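PDB 4DXF: staphylococcal enterotoxin-like toxin from Staphylococcus aureus, which is a superantigen-like toxin of the enterotoxin family, with an OB-fold and a beta-grasp domain, that binds carbohydrate, probably on host glycoproteins. Local coordinates for residues V159-K163 against E200-K204. Sequence-based numbering, arbitrary orientation.
Sequences VGSGK and EVNIK
Antiparallel pairing of Gly162 with Ile203 and of Lys163 with Asn202 aligns the start of strand 162-168 with the end of strand 196-203 in the mixed sheet of the beta-grasp domain, and hydrogen bonds between Ser161 and Lys204 extend the ladder. Lys163 and Asn202 form a hydrogen-bonded pair, Lys163 N to Asn202 O at 2.8 Å and Asn202 N back to Lys163 O. Gly162 faces Ile203 as the non-hydrogen-bonded pair; its phi of 123° is open in practice to glycine. Separately, Gly162 CA makes a CA-H...O contact of 3.1 Å with Asn202 O. At the C-terminal residue, Lys204 N donates to Ser161 O from above the carbonyl plane, 49° out of it, whereas Ser161 N bonds Lys204 O. The Lys204 chain bends at chi3 (87°) and chi4, bringing NZ to 4.0 Å from Gly162 CA. Lys163 NZ lies 4.0 Å from Asn202 CB, and the two ammonium groups stay 5.6 Å apart. Val159 CG2 meets Ile203 CG2 at 3.5 Å, their branches meeting at a slant; Leu155 and Leu178 also touch Ile203. Val159 CG1 turns to the chain terminus, 3.3 Å from Lys204 OXT. A water accepts from Gly160 N and donates to Lys204 O at 2.6 Å.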
ATOM      1  N   VAL A 159     -20.657   5.773   0.985  1.00 32.61           N
ATOM      2  CA  VAL A 159     -20.201   5.301   2.309  1.00 32.01           C
ATOM      3  C   VAL A 159     -18.655   5.197   2.317  1.00 31.57           C
ATOM      4  O   VAL A 159     -18.043   4.963   1.256  1.00 31.07           O
ATOM      5  CB  VAL A 159     -20.801   3.928   2.755  1.00 32.35           C
ATOM      6  CG1 VAL A 159     -22.288   4.055   3.263  1.00 33.32           C
ATOM      7  CG2 VAL A 159     -20.666   2.856   1.673  1.00 34.27           C
ATOM      8  N   GLY A 160     -18.056   5.394   3.484  1.00 29.41           N
ATOM      9  CA  GLY A 160     -16.562   5.500   3.563  1.00 29.66           C
ATOM     10  C   GLY A 160     -15.929   5.037   4.859  1.00 28.28           C
ATOM     11  O   GLY A 160     -14.936   5.604   5.267  1.00 28.64           O
ATOM     12  N   SER A 161     -16.499   4.003   5.482  1.00 26.71           N
ATOM     13  CA  SER A 161     -16.014   3.443   6.717  1.00 27.31           C
ATOM     14  C   SER A 161     -16.021   1.921   6.593  1.00 26.96           C
ATOM     15  O   SER A 161     -16.585   1.389   5.613  1.00 26.77           O
ATOM     16  CB  SER A 161     -16.892   3.930   7.897  1.00 29.27           C
ATOM     17  OG  SER A 161     -16.450   3.293   9.083  1.00 33.46           O
ATOM     18  N   GLY A 162     -15.364   1.240   7.539  1.00 25.26           N
ATOM     19  CA  GLY A 162     -15.341  -0.227   7.635  1.00 23.77           C
ATOM     20  C   GLY A 162     -13.865  -0.642   7.583  1.00 24.13           C
ATOM     21  O   GLY A 162     -13.001   0.093   8.063  1.00 24.07           O
ATOM     22  N   LYS A 163     -13.622  -1.794   7.017  1.00 21.77           N
ATOM     23  CA  LYS A 163     -12.224  -2.351   7.099  1.00 23.95           C
ATOM     24  C   LYS A 163     -11.901  -3.335   5.999  1.00 25.71           C
ATOM     25  O   LYS A 163     -12.772  -4.032   5.471  1.00 24.47           O
ATOM     26  CB  LYS A 163     -12.000  -2.995   8.453  1.00 24.20           C
ATOM     27  CG  LYS A 163     -12.840  -4.215   8.695  1.00 29.13           C
ATOM     28  CD  LYS A 163     -12.764  -4.652  10.186  1.00 37.34           C
ATOM     29  CE  LYS A 163     -13.488  -5.990  10.423  1.00 38.77           C
ATOM     30  NZ  LYS A 163     -14.850  -6.103   9.818  1.00 43.88           N
ATOM     31  N   GLU A 200     -11.017 -10.068   3.325  1.00 24.22           N
ATOM     32  CA  GLU A 200     -12.417  -9.755   3.732  1.00 27.48           C
ATOM     33  C   GLU A 200     -12.615  -8.240   3.840  1.00 26.26           C
ATOM     34  O   GLU A 200     -11.830  -7.530   4.479  1.00 24.91           O
ATOM     35  CB  GLU A 200     -12.788 -10.508   5.020  1.00 28.84           C
ATOM     36  CG  GLU A 200     -13.119 -12.053   4.854  1.00 36.33           C
ATOM     37  CD  GLU A 200     -12.973 -12.877   6.176  1.00 46.14           C
ATOM     38  OE1 GLU A 200     -12.688 -12.293   7.270  1.00 49.10           O
ATOM     39  OE2 GLU A 200     -13.138 -14.125   6.114  1.00 51.00           O
ATOM     40  N   VAL A 201     -13.637  -7.693   3.170  1.00 24.50           N
ATOM     41  CA  VAL A 201     -13.754  -6.225   3.131  1.00 24.02           C
ATOM     42  C   VAL A 201     -15.177  -5.957   3.659  1.00 24.33           C
ATOM     43  O   VAL A 201     -16.100  -6.647   3.220  1.00 21.73           O
ATOM     44  CB  VAL A 201     -13.639  -5.677   1.702  1.00 24.31           C
ATOM     45  CG1 VAL A 201     -13.896  -4.175   1.645  1.00 24.54           C
ATOM     46  CG2 VAL A 201     -12.191  -5.898   1.160  1.00 21.10           C
ATOM     47  N   ASN A 202     -15.308  -5.018   4.595  1.00 23.76           N
ATOM     48  CA  ASN A 202     -16.639  -4.692   5.088  1.00 25.53           C
ATOM     49  C   ASN A 202     -16.801  -3.187   5.027  1.00 26.34           C
ATOM     50  O   ASN A 202     -15.955  -2.434   5.511  1.00 27.07           O
ATOM     51  CB  ASN A 202     -16.872  -5.307   6.470  1.00 26.69           C
ATOM     52  CG  ASN A 202     -18.314  -5.184   6.892  1.00 33.03           C
ATOM     53  OD1 ASN A 202     -19.213  -5.679   6.217  1.00 36.09           O
ATOM     54  ND2 ASN A 202     -18.544  -4.443   7.933  1.00 33.26           N
ATOM     55  N   ILE A 203     -17.854  -2.691   4.364  1.00 25.86           N
ATOM     56  CA  ILE A 203     -17.876  -1.234   4.113  1.00 26.64           C
ATOM     57  C   ILE A 203     -19.210  -0.768   4.639  1.00 27.72           C
ATOM     58  O   ILE A 203     -20.201  -1.443   4.378  1.00 25.11           O
ATOM     59  CB  ILE A 203     -17.800  -0.960   2.607  1.00 27.84           C
ATOM     60  CG1 ILE A 203     -16.397  -1.272   2.040  1.00 25.77           C
ATOM     61  CG2 ILE A 203     -18.114   0.498   2.212  1.00 26.81           C
ATOM     62  CD1 ILE A 203     -16.533  -1.263   0.528  1.00 22.91           C
ATOM     63  N   LYS A 204     -19.203   0.380   5.321  1.00 28.78           N
ATOM     64  CA  LYS A 204     -20.487   0.920   5.828  1.00 31.70           C
ATOM     65  C   LYS A 204     -20.483   2.419   6.008  1.00 33.77           C
ATOM     66  O   LYS A 204     -19.450   3.097   5.764  1.00 34.13           O
ATOM     67  CB  LYS A 204     -20.953   0.174   7.094  1.00 33.25           C
ATOM     68  CG  LYS A 204     -20.176   0.411   8.357  1.00 36.15           C
ATOM     69  CD  LYS A 204     -20.710  -0.532   9.419  1.00 39.37           C
ATOM     70  CE  LYS A 204     -20.004  -1.895   9.366  1.00 43.39           C
ATOM     71  NZ  LYS A 204     -18.477  -1.794   9.536  1.00 45.41           N
ATOM     72  OXT LYS A 204     -21.549   2.994   6.353  1.00 34.20           O
TER
HETATM   73  O   HOH W   1     -19.582   5.689   5.771  1.00 26.58           O